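Local atomic coordinates of glycoside hydrolase (Streptococcus pneumoniae serotype 4, PDB entry 6ORH), a protein that probably hydrolyses alpha-L-fucosidic linkages in host glycans, as a family 29 glycoside hydrolase with a barrel domain and a galactose-binding-like beta-sandwich domain. Residues S354-D359 with I364-D369; K374-I379 with Q405-G410; A17-E22 with V413-L418. The protein carries 2 engineered substitutions. One frame throughout, in Å; residues are numbered along the deposited sequence.

Contact 1 (S354-D359 with I364-D369); sequences SSWASD and IQLELD
Trp356 presents its indole to two aliphatic side chains of the facing strand, Ile364 and Leu366, and each meets a different part of the ring system. Leu366 lies over one face: its CD1 stands 3.8 Å from the centroid of the Trp356 six-membered ring and only 7° off the ring normal, a CH-pi contact made nearly straight down. The other methyl of the same fork, Leu366 CD2, lies over the CE2-NE1 side of the pyrrole ring, 3.8 Å from Trp356 CE2. Ile364 comes instead to the edge of the benzo ring, where its CG2 is 3.7 Å from Trp356 CZ2 near the ring plane. On the face turned from Leu366 runs the chain of Trp356 itself, with the backbone N of Ser358 4.0 Å above the ring plane. A chi1 of 162°, with Trp356 CG anti to the backbone N, sends the indole across to the facing strand. One residue pair further along, Ile364 CD1 touches Ser358 OG at 3.9 Å, a contact of a methyl with a hydroxyl whose hydrogen-bonding partner is Ala360 N. The indole N-H is likewise satisfied, by the carbonyl of Pro336, which helps fix the rotation of the ring in a buried position. Strands 356-357 and 364-370 belong to the two facing antiparallel sheets of the galactose-binding-like sandwich, so the side chains meet in the buried interior between the sheets, with Ile433 also touching Trp356. Backbone bonds tie Trp356 to Leu442 in strand 441-448, while Ile364 and Leu366 pair with Ile433 and Val431 of strand 428-436. Two residues before Trp356, Ser354 belongs to a calcium site known for this protein, though no ion is modelled in this chain, placing the indole beside that loop, between strand 356-357 and the opposite sheet.

Contact 2 (K374-I379 with Q405-G410); sequences KTFDVI and QEFGSG
The Phe407 ring meets the corner of segment 374-379 with its edge: the carbonyl carbon of Asp377 lies in the ring plane, 3.6 Å from Phe407 CZ, and Val378 N is also near that plane. Phe376 and Ile379 approach the ring obliquely. The two phenyl planes make 44° with centroids 5.9 Å apart, neither stacked nor edge-to-face, and the closest carbons are Phe376 CE1 and Phe407 CE1 at 3.9 Å. On the other side of CZ, Ile379 CG2 reaches Phe407 CE2 at 4.0 Å. A chi1 of -179° swings the Phe407 ring off its strand toward the point where the chain turns between strands 373-376 and 378-382. Both backbones are irregular: Asp377 and Val378 form a classic beta bulge opposite Tyr448, and Phe407 and Gly408 another opposite Val396. The Asp377 side chain leaves the backbone away from segment 405-410, and its carboxylate hydrogen-bonds Thr450. Glu406 makes a salt bridge to Arg216 of the second subunit, while Gln405 touches a bound N-acetylglucosamine. The contact across the sandwich therefore rests on apolar carbon and a ring edge set against backbone, with no polar bond between the segments and polar side chains of strand 403-410 directed to the subunit interface and sugar.

Contact 3 (A17-E22 with V413-L418); sequences AYLGDE and VGYKRL. With EDO (1,2-ethanediol), chain L.
Leu19 and Tyr415 make the apolar part of this contact. Leu19 CB sits over one face of the tyrosine ring, 3.8 Å from its centroid and 18° off the normal, a CH-pi contact displaced toward the rim, with Tyr415 CD1 the nearest ring atom. A trans chi1 (-170°) extends the Tyr415 phenol toward the helix, and its hydroxyl end runs alongside the helix backbone, Tyr415 OH coming within 3.4 Å of Gly20 CA. The charged part is a salt bridge: Lys416 NZ donates to Glu22 OE2 at 2.7 Å, on the syn side of the carboxylate and 24° out of its plane. The two extended side chains cross at about a right angle, and the ammonium group has a second partner in Tyr323 OH. Between these parts lies a 1,2-ethanediol, probably from the crystallisation liquor. Its O1 donates to Leu19 O at 2.7 Å, its O2 approaches Lys416 CB, and it also hydrogen-bonds the carbonyl of Val286. Glu22, with positive phi, leaves helix 13-21 and leads into strand 23-27 of the TIM-barrel domain. Segment 413-418, the turn and start of strand 417-426, belongs to the beta-sandwich, so the contact joins the two domains; Leu19 also packs on Phe251 and Ile253 of strand 250-259, and Tyr415 on Arg382 of strand 378-382.

Contacts 1 and 2 lie wholly in the galactose-binding-like domain and follow each other along the chain, their centres about 17 Å apart with strand 364-370 leading into 373-376. Each brings together the two antiparallel sheets of the sandwich, at separate places in its core. Contact 3 spans the sequence around them, pairing the chain's first helix with segment 413-418, and its centre is about 20 Å from each of the others. It touches contact 2, where Gly410 CA is 4.0 Å from Arg417 NH1, and strand 417-426 neighbours both 373-376 and 378-382. Thus the sandwich core is linked through shared strands to the interface with the barrel.

Contact 1 (S354-D359 with I364-D369)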
ATOM      1  N   SER A 354      16.089  -6.315 -26.491  1.00 41.91           N
ATOM      2  CA  SER A 354      15.310  -7.539 -26.643  1.00 36.55           C
ATOM      3  C   SER A 354      14.188  -7.577 -25.609  1.00 35.58           C
ATOM      4  O   SER A 354      14.378  -7.143 -24.472  1.00 39.67           O
ATOM      5  CB  SER A 354      16.170  -8.780 -26.605  1.00 37.66           C
ATOM      6  OG  SER A 354      16.630  -9.068 -25.292  1.00 37.63           O
ATOM      7  N   SER A 355      13.018  -8.084 -26.028  1.00 29.72           N
ATOM      8  CA  SER A 355      11.846  -8.164 -25.159  1.00 27.46           C
ATOM      9  C   SER A 355      11.035  -9.435 -25.433  1.00 22.56           C
ATOM     10  O   SER A 355      11.215 -10.090 -26.462  1.00 22.89           O
ATOM     11  CB  SER A 355      10.980  -6.961 -25.339  1.00 27.70           C
ATOM     12  OG  SER A 355      10.243  -7.114 -26.531  1.00 31.36           O
ATOM     13  N   TRP A 356      10.123  -9.753 -24.498  1.00 19.36           N
ATOM     14  CA  TRP A 356       9.260 -10.918 -24.549  1.00 18.57           C
ATOM     15  C   TRP A 356       7.811 -10.448 -24.679  1.00 18.54           C
ATOM     16  O   TRP A 356       7.482  -9.370 -24.200  1.00 19.03           O
ATOM     17  CB  TRP A 356       9.421 -11.782 -23.284  1.00 18.76           C
ATOM     18  CG  TRP A 356       8.298 -12.748 -23.065  1.00 18.94           C
ATOM     19  CD1 TRP A 356       8.193 -14.027 -23.543  1.00 17.35           C
ATOM     20  CD2 TRP A 356       7.072 -12.505 -22.333  1.00 17.82           C
ATOM     21  NE1 TRP A 356       7.006 -14.601 -23.155  1.00 17.38           N
ATOM     22  CE2 TRP A 356       6.294 -13.684 -22.410  1.00 18.36           C
ATOM     23  CE3 TRP A 356       6.549 -11.402 -21.636  1.00 18.19           C
ATOM     24  CZ2 TRP A 356       5.034 -13.801 -21.814  1.00 19.91           C
ATOM     25  CZ3 TRP A 356       5.305 -11.528 -21.034  1.00 17.72           C
ATOM     26  CH2 TRP A 356       4.556 -12.708 -21.106  1.00 19.46           C
ATOM     27  N   ALA A 357       6.994 -11.252 -25.350  1.00 17.55           N
ATOM     28  CA  ALA A 357       5.559 -11.031 -25.504  1.00 17.70           C
ATOM     29  C   ALA A 357       4.894 -12.384 -25.700  1.00 19.74           C
ATOM     30  O   ALA A 357       5.559 -13.345 -26.107  1.00 19.72           O
ATOM     31  CB  ALA A 357       5.276 -10.114 -26.673  1.00 17.39           C
ATOM     32  N   SER A 358       3.599 -12.475 -25.369  1.00 18.66           N
ATOM     33  CA  SER A 358       2.814 -13.675 -25.611  1.00 18.63           C
ATOM     34  C   SER A 358       1.348 -13.310 -25.829  1.00 21.36           C
ATOM     35  O   SER A 358       0.793 -12.497 -25.083  1.00 20.87           O
ATOM     36  CB  SER A 358       2.931 -14.649 -24.483  1.00 17.20           C
ATOM     37  OG  SER A 358       2.142 -15.801 -24.770  1.00 19.56           O
ATOM     38  N   ASP A 359       0.732 -13.941 -26.834  1.00 21.19           N
ATOM     39  CA  ASP A 359      -0.693 -13.797 -27.087  1.00 22.65           C
ATOM     40  C   ASP A 359      -1.449 -14.995 -26.507  1.00 21.03           C
ATOM     41  O   ASP A 359      -2.606 -15.229 -26.857  1.00 22.03           O
ATOM     42  CB  ASP A 359      -0.956 -13.613 -28.588  1.00 24.96           C
ATOM     43  CG  ASP A 359      -0.465 -14.791 -29.416  1.00 29.41           C
ATOM     44  OD1 ASP A 359       0.206 -15.673 -28.839  1.00 29.45           O
ATOM     45  OD2 ASP A 359      -0.724 -14.804 -30.636  1.00 33.83           O
ATOM     46  N   ILE A 364      -0.734 -16.229 -17.815  1.00 19.17           N
ATOM     47  CA  ILE A 364       0.554 -16.555 -18.419  1.00 18.26           C
ATOM     48  C   ILE A 364       1.602 -16.757 -17.332  1.00 20.12           C
ATOM     49  O   ILE A 364       1.838 -15.893 -16.483  1.00 17.78           O
ATOM     50  CB  ILE A 364       0.969 -15.511 -19.480  1.00 16.35           C
ATOM     51  CG1 ILE A 364       0.110 -15.593 -20.741  1.00 19.06           C
ATOM     52  CG2 ILE A 364       2.462 -15.655 -19.823  1.00 18.82           C
ATOM     53  CD1 ILE A 364       0.259 -14.427 -21.694  1.00 20.89           C
ATOM     54  N   GLN A 365       2.280 -17.912 -17.395  1.00 20.07           N
ATOM     55  CA  GLN A 365       3.219 -18.259 -16.352  1.00 20.96           C
ATOM     56  C   GLN A 365       4.618 -18.332 -16.951  1.00 20.98           C
ATOM     57  O   GLN A 365       4.867 -19.185 -17.808  1.00 22.98           O
ATOM     58  CB  GLN A 365       2.819 -19.602 -15.745  1.00 21.52           C
ATOM     59  CG  GLN A 365       3.792 -20.082 -14.683  1.00 21.35           C
ATOM     60  CD  GLN A 365       3.162 -21.213 -13.918  1.00 27.87           C
ATOM     61  OE1 GLN A 365       2.113 -21.048 -13.293  1.00 30.91           O
ATOM     62  NE2 GLN A 365       3.755 -22.388 -14.033  1.00 31.42           N
ATOM     63  N   LEU A 366       5.494 -17.424 -16.507  1.00 18.42           N
ATOM     64  CA  LEU A 366       6.917 -17.461 -16.848  1.00 18.96           C
ATOM     65  C   LEU A 366       7.666 -18.066 -15.665  1.00 20.45           C
ATOM     66  O   LEU A 366       7.470 -17.656 -14.524  1.00 21.50           O
ATOM     67  CB  LEU A 366       7.414 -16.031 -17.117  1.00 18.15           C
ATOM     68  CG  LEU A 366       6.838 -15.367 -18.360  1.00 19.32           C
ATOM     69  CD1 LEU A 366       7.044 -13.851 -18.322  1.00 19.14           C
ATOM     70  CD2 LEU A 366       7.478 -15.983 -19.606  1.00 21.94           C
ATOM     71  N   GLU A 367       8.538 -19.059 -15.917  1.00 18.25           N
ATOM     72  CA  GLU A 367       9.303 -19.639 -14.822  1.00 19.41           C
ATOM     73  C   GLU A 367      10.787 -19.415 -15.092  1.00 18.82           C
ATOM     74  O   GLU A 367      11.258 -19.685 -16.212  1.00 20.84           O
ATOM     75  CB  GLU A 367       9.014 -21.140 -14.700  1.00 19.74           C
ATOM     76  CG  GLU A 367       9.727 -21.794 -13.520  1.00 21.80           C
ATOM     77  CD  GLU A 367       9.229 -23.200 -13.215  1.00 24.65           C
ATOM     78  OE1 GLU A 367       8.015 -23.429 -13.294  1.00 24.04           O
ATOM     79  OE2 GLU A 367      10.063 -24.081 -12.914  1.00 28.53           O
ATOM     80  N   LEU A 368      11.488 -18.898 -14.077  1.00 19.07           N
ATOM     81  CA  LEU A 368      12.926 -18.663 -14.166  1.00 20.74           C
ATOM     82  C   LEU A 368      13.623 -19.763 -13.381  1.00 21.42           C
ATOM     83  O   LEU A 368      13.207 -20.077 -12.267  1.00 21.66           O
ATOM     84  CB  LEU A 368      13.311 -17.315 -13.541  1.00 21.66           C
ATOM     85  CG  LEU A 368      13.055 -16.089 -14.417  1.00 23.59           C
ATOM     86  CD1 LEU A 368      11.567 -15.793 -14.470  1.00 27.08           C
ATOM     87  CD2 LEU A 368      13.788 -14.870 -13.881  1.00 23.43           C
ATOM     88  N   ASP A 369      14.710 -20.299 -13.966  1.00 22.94           N
ATOM     89  CA  ASP A 369      15.616 -21.207 -13.275  1.00 23.20           C
ATOM     90  C   ASP A 369      16.978 -20.524 -13.188  1.00 21.81           C
ATOM     91  O   ASP A 369      17.620 -20.323 -14.208  1.00 23.36           O
ATOM     92  CB  ASP A 369      15.720 -22.542 -14.031  1.00 23.00           C
ATOM     93  CG  ASP A 369      16.614 -23.562 -13.326  1.00 26.66           C
ATOM     94  OD1 ASP A 369      17.332 -23.188 -12.378  1.00 22.55           O
ATOM     95  OD2 ASP A 369      16.566 -24.740 -13.730  1.00 31.90           O
TER

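Contact 2 (K374-I379 with Q405-G410)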
ATOM      1  N   LYS A 374      19.846 -18.833  -5.052  1.00 26.72           N
ATOM      2  CA  LYS A 374      20.349 -17.499  -4.752  1.00 26.58           C
ATOM      3  C   LYS A 374      19.394 -16.842  -3.766  1.00 24.37           C
ATOM      4  O   LYS A 374      18.251 -17.271  -3.648  1.00 26.05           O
ATOM      5  CB  LYS A 374      20.448 -16.649  -6.027  1.00 26.81           C
ATOM      6  CG  LYS A 374      21.195 -17.314  -7.172  1.00 28.40           C
ATOM      7  CD  LYS A 374      21.646 -16.359  -8.256  1.00 29.87           C
ATOM      8  CE  LYS A 374      22.379 -17.083  -9.366  1.00 32.97           C
ATOM      9  NZ  LYS A 374      22.491 -16.253 -10.592  1.00 33.46           N
ATOM     10  N   THR A 375      19.871 -15.802  -3.067  1.00 24.18           N
ATOM     11  CA  THR A 375      19.135 -15.158  -1.993  1.00 23.85           C
ATOM     12  C   THR A 375      18.757 -13.741  -2.420  1.00 24.72           C
ATOM     13  O   THR A 375      19.636 -12.938  -2.739  1.00 27.81           O
ATOM     14  CB  THR A 375      19.966 -15.106  -0.713  1.00 24.83           C
ATOM     15  OG1 THR A 375      20.223 -16.482  -0.428  1.00 24.94           O
ATOM     16  CG2 THR A 375      19.250 -14.487   0.462  1.00 23.91           C
ATOM     17  N   PHE A 376      17.446 -13.478  -2.412  1.00 24.21           N
ATOM     18  CA  PHE A 376      16.918 -12.220  -2.927  1.00 22.72           C
ATOM     19  C   PHE A 376      15.672 -11.813  -2.144  1.00 21.46           C
ATOM     20  O   PHE A 376      15.080 -12.614  -1.410  1.00 24.59           O
ATOM     21  CB  PHE A 376      16.663 -12.339  -4.430  1.00 21.01           C
ATOM     22  CG  PHE A 376      15.721 -13.470  -4.782  1.00 21.92           C
ATOM     23  CD1 PHE A 376      14.347 -13.286  -4.760  1.00 22.05           C
ATOM     24  CD2 PHE A 376      16.220 -14.716  -5.128  1.00 22.31           C
ATOM     25  CE1 PHE A 376      13.484 -14.327  -5.076  1.00 22.19           C
ATOM     26  CE2 PHE A 376      15.360 -15.762  -5.439  1.00 21.91           C
ATOM     27  CZ  PHE A 376      13.994 -15.563  -5.411  1.00 24.46           C
ATOM     28  N   ASP A 377      15.272 -10.539  -2.287  1.00 20.12           N
ATOM     29  CA  ASP A 377      14.066 -10.037  -1.656  1.00 18.74           C
ATOM     30  C   ASP A 377      13.413  -8.961  -2.523  1.00 17.53           C
ATOM     31  O   ASP A 377      12.484  -8.310  -2.050  1.00 20.09           O
ATOM     32  CB  ASP A 377      14.299  -9.503  -0.238  1.00 18.24           C
ATOM     33  CG  ASP A 377      15.349  -8.401  -0.109  1.00 19.64           C
ATOM     34  OD1 ASP A 377      16.032  -8.071  -1.110  1.00 19.51           O
ATOM     35  OD2 ASP A 377      15.534  -7.941   1.023  1.00 23.89           O
ATOM     36  N   VAL A 378      13.907  -8.788  -3.756  1.00 18.28           N
ATOM     37  CA  VAL A 378      13.302  -7.830  -4.680  1.00 16.80           C
ATOM     38  C   VAL A 378      13.204  -8.450  -6.065  1.00 16.17           C
ATOM     39  O   VAL A 378      14.190  -8.949  -6.604  1.00 18.75           O
ATOM     40  CB  VAL A 378      14.084  -6.508  -4.777  1.00 16.69           C
ATOM     41  CG1 VAL A 378      13.310  -5.517  -5.667  1.00 18.38           C
ATOM     42  CG2 VAL A 378      14.335  -5.896  -3.411  1.00 18.99           C
ATOM     43  N   ILE A 379      12.026  -8.331  -6.698  1.00 14.57           N
ATOM     44  CA  ILE A 379      11.909  -8.631  -8.119  1.00 15.39           C
ATOM     45  C   ILE A 379      11.603  -7.331  -8.878  1.00 15.56           C
ATOM     46  O   ILE A 379      10.868  -6.503  -8.367  1.00 17.51           O
ATOM     47  CB  ILE A 379      10.873  -9.748  -8.401  1.00 15.83           C
ATOM     48  CG1 ILE A 379      10.946 -10.222  -9.857  1.00 16.02           C
ATOM     49  CG2 ILE A 379       9.460  -9.284  -8.006  1.00 16.52           C
ATOM     50  CD1 ILE A 379      10.130 -11.476 -10.211  1.00 16.13           C
ATOM     51  N   GLN A 405       5.454 -21.175  -3.188  1.00 21.51           N
ATOM     52  CA  GLN A 405       4.969 -20.312  -2.120  1.00 23.19           C
ATOM     53  C   GLN A 405       4.914 -18.882  -2.647  1.00 22.26           C
ATOM     54  O   GLN A 405       5.623 -18.525  -3.575  1.00 20.26           O
ATOM     55  CB  GLN A 405       5.867 -20.421  -0.885  1.00 24.52           C
ATOM     56  CG  GLN A 405       5.678 -21.728  -0.117  1.00 31.80           C
ATOM     57  CD  GLN A 405       6.623 -21.866   1.055  1.00 36.88           C
ATOM     58  OE1 GLN A 405       6.549 -22.829   1.824  1.00 40.16           O
ATOM     59  NE2 GLN A 405       7.539 -20.916   1.192  1.00 36.42           N
ATOM     60  N   GLU A 406       4.085 -18.044  -2.026  1.00 24.70           N
ATOM     61  CA  GLU A 406       3.943 -16.706  -2.590  1.00 25.34           C
ATOM     62  C   GLU A 406       5.151 -15.860  -2.227  1.00 22.76           C
ATOM     63  O   GLU A 406       5.742 -15.993  -1.138  1.00 24.80           O
ATOM     64  CB  GLU A 406       2.630 -16.047  -2.174  1.00 29.76           C
ATOM     65  CG  GLU A 406       2.438 -16.072  -0.688  1.00 32.37           C
ATOM     66  CD  GLU A 406       1.208 -15.314  -0.241  1.00 27.28           C
ATOM     67  OE1 GLU A 406       0.061 -15.742  -0.600  1.00 29.56           O
ATOM     68  OE2 GLU A 406       1.407 -14.344   0.471  1.00 28.26           O
ATOM     69  N   PHE A 407       5.541 -15.024  -3.197  1.00 18.11           N
ATOM     70  CA  PHE A 407       6.543 -14.000  -2.946  1.00 16.58           C
ATOM     71  C   PHE A 407       5.850 -12.652  -2.787  1.00 15.11           C
ATOM     72  O   PHE A 407       6.074 -11.962  -1.799  1.00 16.16           O
ATOM     73  CB  PHE A 407       7.545 -13.982  -4.100  1.00 15.38           C
ATOM     74  CG  PHE A 407       8.648 -12.964  -3.913  1.00 17.05           C
ATOM     75  CD1 PHE A 407       9.780 -13.277  -3.181  1.00 18.03           C
ATOM     76  CD2 PHE A 407       8.541 -11.699  -4.472  1.00 17.93           C
ATOM     77  CE1 PHE A 407      10.802 -12.343  -3.036  1.00 20.31           C
ATOM     78  CE2 PHE A 407       9.548 -10.755  -4.304  1.00 18.30           C
ATOM     79  CZ  PHE A 407      10.670 -11.077  -3.575  1.00 18.70           C
ATOM     80  N   GLY A 408       4.972 -12.323  -3.731  1.00 14.94           N
ATOM     81  CA  GLY A 408       4.200 -11.089  -3.617  1.00 14.56           C
ATOM     82  C   GLY A 408       3.245 -10.958  -4.806  1.00 14.62           C
ATOM     83  O   GLY A 408       3.206 -11.811  -5.699  1.00 15.30           O
ATOM     84  N   SER A 409       2.447  -9.880  -4.793  1.00 13.98           N
ATOM     85  CA  SER A 409       1.529  -9.655  -5.898  1.00 13.74           C
ATOM     86  C   SER A 409       1.390  -8.156  -6.114  1.00 14.26           C
ATOM     87  O   SER A 409       1.746  -7.346  -5.248  1.00 16.03           O
ATOM     88  CB  SER A 409       0.157 -10.266  -5.647  1.00 15.46           C
ATOM     89  OG  SER A 409      -0.507  -9.604  -4.579  1.00 16.27           O
ATOM     90  N   GLY A 410       0.794  -7.826  -7.255  1.00 13.85           N
ATOM     91  CA  GLY A 410       0.570  -6.426  -7.579  1.00 14.54           C
ATOM     92  C   GLY A 410      -0.500  -6.255  -8.642  1.00 13.93           C
ATOM     93  O   GLY A 410      -1.097  -7.220  -9.148  1.00 14.08           O
TER

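Contact 3 (A17-E22 with V413-L418)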
ATOM      1  N   ALA A  17      11.874   9.567 -21.437  1.00 14.00           N
ATOM      2  CA  ALA A  17      13.201   9.928 -20.968  1.00 14.11           C
ATOM      3  C   ALA A  17      13.160  10.179 -19.455  1.00 13.45           C
ATOM      4  O   ALA A  17      14.049   9.772 -18.683  1.00 14.50           O
ATOM      5  CB  ALA A  17      13.720  11.102 -21.780  1.00 15.57           C
ATOM      6  N   TYR A  18      12.110  10.882 -19.011  1.00 12.86           N
ATOM      7  CA  TYR A  18      11.990  11.146 -17.586  1.00 12.34           C
ATOM      8  C   TYR A  18      11.810   9.841 -16.803  1.00 13.38           C
ATOM      9  O   TYR A  18      12.411   9.686 -15.725  1.00 13.98           O
ATOM     10  CB  TYR A  18      10.805  12.093 -17.345  1.00 12.12           C
ATOM     11  CG  TYR A  18      10.624  12.636 -15.946  1.00 11.64           C
ATOM     12  CD1 TYR A  18      11.643  12.617 -14.988  1.00 12.23           C
ATOM     13  CD2 TYR A  18       9.415  13.243 -15.596  1.00 11.37           C
ATOM     14  CE1 TYR A  18      11.448  13.149 -13.724  1.00 11.97           C
ATOM     15  CE2 TYR A  18       9.225  13.808 -14.349  1.00 11.23           C
ATOM     16  CZ  TYR A  18      10.250  13.780 -13.414  1.00 12.10           C
ATOM     17  OH  TYR A  18      10.049  14.372 -12.208  1.00 13.28           O
ATOM     18  N   LEU A  19      10.960   8.918 -17.316  1.00 12.41           N
ATOM     19  CA  LEU A  19      10.746   7.656 -16.627  1.00 13.01           C
ATOM     20  C   LEU A  19      12.077   6.915 -16.475  1.00 13.33           C
ATOM     21  O   LEU A  19      12.335   6.313 -15.437  1.00 14.44           O
ATOM     22  CB  LEU A  19       9.709   6.823 -17.402  1.00 12.32           C
ATOM     23  CG  LEU A  19       8.291   7.399 -17.245  1.00 12.33           C
ATOM     24  CD1 LEU A  19       7.364   6.765 -18.276  1.00 13.55           C
ATOM     25  CD2 LEU A  19       7.789   7.099 -15.845  1.00 12.25           C
ATOM     26  N   GLY A  20      12.888   6.982 -17.528  1.00 15.06           N
ATOM     27  CA  GLY A  20      14.204   6.348 -17.530  1.00 16.58           C
ATOM     28  C   GLY A  20      15.163   6.968 -16.505  1.00 16.77           C
ATOM     29  O   GLY A  20      15.975   6.273 -15.867  1.00 17.17           O
ATOM     30  N   ASP A  21      15.070   8.279 -16.329  1.00 14.91           N
ATOM     31  CA  ASP A  21      15.957   9.022 -15.436  1.00 15.12           C
ATOM     32  C   ASP A  21      15.631   8.792 -13.958  1.00 14.46           C
ATOM     33  O   ASP A  21      16.539   8.840 -13.134  1.00 14.47           O
ATOM     34  CB  ASP A  21      15.928  10.517 -15.769  1.00 16.27           C
ATOM     35  CG  ASP A  21      16.762  10.874 -17.000  1.00 18.56           C
ATOM     36  OD1 ASP A  21      17.535  10.001 -17.476  1.00 21.69           O
ATOM     37  OD2 ASP A  21      16.601  11.983 -17.488  1.00 19.89           O
ATOM     38  N   GLU A  22      14.332   8.660 -13.612  1.00 13.35           N
ATOM     39  CA  GLU A  22      13.873   8.214 -12.298  1.00 13.81           C
ATOM     40  C   GLU A  22      13.916   9.274 -11.194  1.00 14.39           C
ATOM     41  O   GLU A  22      12.996   9.318 -10.362  1.00 14.75           O
ATOM     42  CB  GLU A  22      14.602   6.952 -11.803  1.00 14.71           C
ATOM     43  CG  GLU A  22      14.488   5.778 -12.759  1.00 14.15           C
ATOM     44  CD  GLU A  22      15.171   4.509 -12.241  1.00 16.15           C
ATOM     45  OE1 GLU A  22      16.140   4.641 -11.470  1.00 18.86           O
ATOM     46  OE2 GLU A  22      14.793   3.434 -12.696  1.00 18.15           O
ATOM     47  N   VAL A 413       2.517  -2.935 -13.741  1.00 12.03           N
ATOM     48  CA  VAL A 413       3.963  -2.990 -13.869  1.00 11.91           C
ATOM     49  C   VAL A 413       4.431  -1.599 -14.301  1.00 12.52           C
ATOM     50  O   VAL A 413       5.126  -0.919 -13.541  1.00 13.16           O
ATOM     51  CB  VAL A 413       4.356  -4.118 -14.850  1.00 11.44           C
ATOM     52  CG1 VAL A 413       5.856  -4.056 -15.173  1.00 12.24           C
ATOM     53  CG2 VAL A 413       4.044  -5.503 -14.256  1.00 11.07           C
ATOM     54  N   GLY A 414       4.072  -1.175 -15.517  1.00 12.43           N
ATOM     55  CA  GLY A 414       4.472   0.139 -16.003  1.00 13.16           C
ATOM     56  C   GLY A 414       5.921   0.146 -16.512  1.00 13.24           C
ATOM     57  O   GLY A 414       6.456  -0.897 -16.920  1.00 14.91           O
ATOM     58  N   TYR A 415       6.570   1.315 -16.439  1.00 12.66           N
ATOM     59  CA  TYR A 415       7.932   1.439 -16.923  1.00 13.60           C
ATOM     60  C   TYR A 415       8.865   0.506 -16.143  1.00 14.27           C
ATOM     61  O   TYR A 415       9.798  -0.099 -16.691  1.00 14.26           O
ATOM     62  CB  TYR A 415       8.419   2.878 -16.731  1.00 14.46           C
ATOM     63  CG  TYR A 415       9.729   3.118 -17.432  1.00 15.44           C
ATOM     64  CD1 TYR A 415       9.744   3.444 -18.779  1.00 17.22           C
ATOM     65  CD2 TYR A 415      10.920   2.993 -16.735  1.00 16.59           C
ATOM     66  CE1 TYR A 415      10.949   3.624 -19.445  1.00 19.14           C
ATOM     67  CE2 TYR A 415      12.134   3.166 -17.383  1.00 16.51           C
ATOM     68  CZ  TYR A 415      12.129   3.468 -18.741  1.00 17.23           C
ATOM     69  OH  TYR A 415      13.288   3.716 -19.425  1.00 21.12           O
ATOM     70  N   LYS A 416       8.629   0.446 -14.833  1.00 13.77           N
ATOM     71  CA  LYS A 416       9.469  -0.340 -13.949  1.00 14.07           C
ATOM     72  C   LYS A 416       8.714  -0.557 -12.650  1.00 13.69           C
ATOM     73  O   LYS A 416       8.223   0.391 -12.045  1.00 14.42           O
ATOM     74  CB  LYS A 416      10.745   0.452 -13.647  1.00 14.01           C
ATOM     75  CG  LYS A 416      11.621  -0.103 -12.528  1.00 14.70           C
ATOM     76  CD  LYS A 416      12.952   0.663 -12.502  1.00 14.94           C
ATOM     77  CE  LYS A 416      13.807   0.361 -11.288  1.00 15.32           C
ATOM     78  NZ  LYS A 416      15.105   1.087 -11.377  1.00 15.22           N
ATOM     79  N   ARG A 417       8.653  -1.823 -12.206  1.00 13.50           N
ATOM     80  CA  ARG A 417       7.998  -2.162 -10.955  1.00 13.39           C
ATOM     81  C   ARG A 417       9.003  -2.952 -10.121  1.00 14.75           C
ATOM     82  O   ARG A 417       9.552  -3.951 -10.602  1.00 15.31           O
ATOM     83  CB  ARG A 417       6.772  -3.057 -11.238  1.00 14.32           C
ATOM     84  CG  ARG A 417       6.003  -3.535 -10.012  1.00 14.20           C
ATOM     85  CD  ARG A 417       5.302  -2.365  -9.321  1.00 15.60           C
ATOM     86  NE  ARG A 417       4.787  -2.679  -7.989  1.00 15.94           N
ATOM     87  CZ  ARG A 417       3.523  -2.947  -7.704  1.00 15.98           C
ATOM     88  NH1 ARG A 417       2.601  -3.096  -8.662  1.00 18.35           N
ATOM     89  NH2 ARG A 417       3.192  -3.124  -6.432  1.00 19.43           N
ATOM     90  N   LEU A 418       9.250  -2.465  -8.912  1.00 14.53           N
ATOM     91  CA  LEU A 418      10.007  -3.223  -7.922  1.00 15.67           C
ATOM     92  C   LEU A 418       8.971  -3.812  -6.985  1.00 17.78           C
ATOM     93  O   LEU A 418       7.979  -3.158  -6.628  1.00 21.79           O
ATOM     94  CB  LEU A 418      10.987  -2.306  -7.182  1.00 15.64           C
ATOM     95  CG  LEU A 418      12.022  -1.644  -8.081  1.00 15.28           C
ATOM     96  CD1 LEU A 418      12.838  -0.605  -7.292  1.00 15.61           C
ATOM     97  CD2 LEU A 418      12.949  -2.687  -8.701  1.00 17.24           C
TER
HETATM   98  C1  EDO L 512      10.040   5.783 -13.378  1.00 22.88           C
HETATM   99  O1  EDO L 512      10.843   6.908 -13.274  1.00 16.65           O
HETATM  100  C2  EDO L 512      10.729   4.834 -12.500  1.00 22.07           C
HETATM  101  O2  EDO L 512      10.068   3.683 -12.358  1.00 18.16           O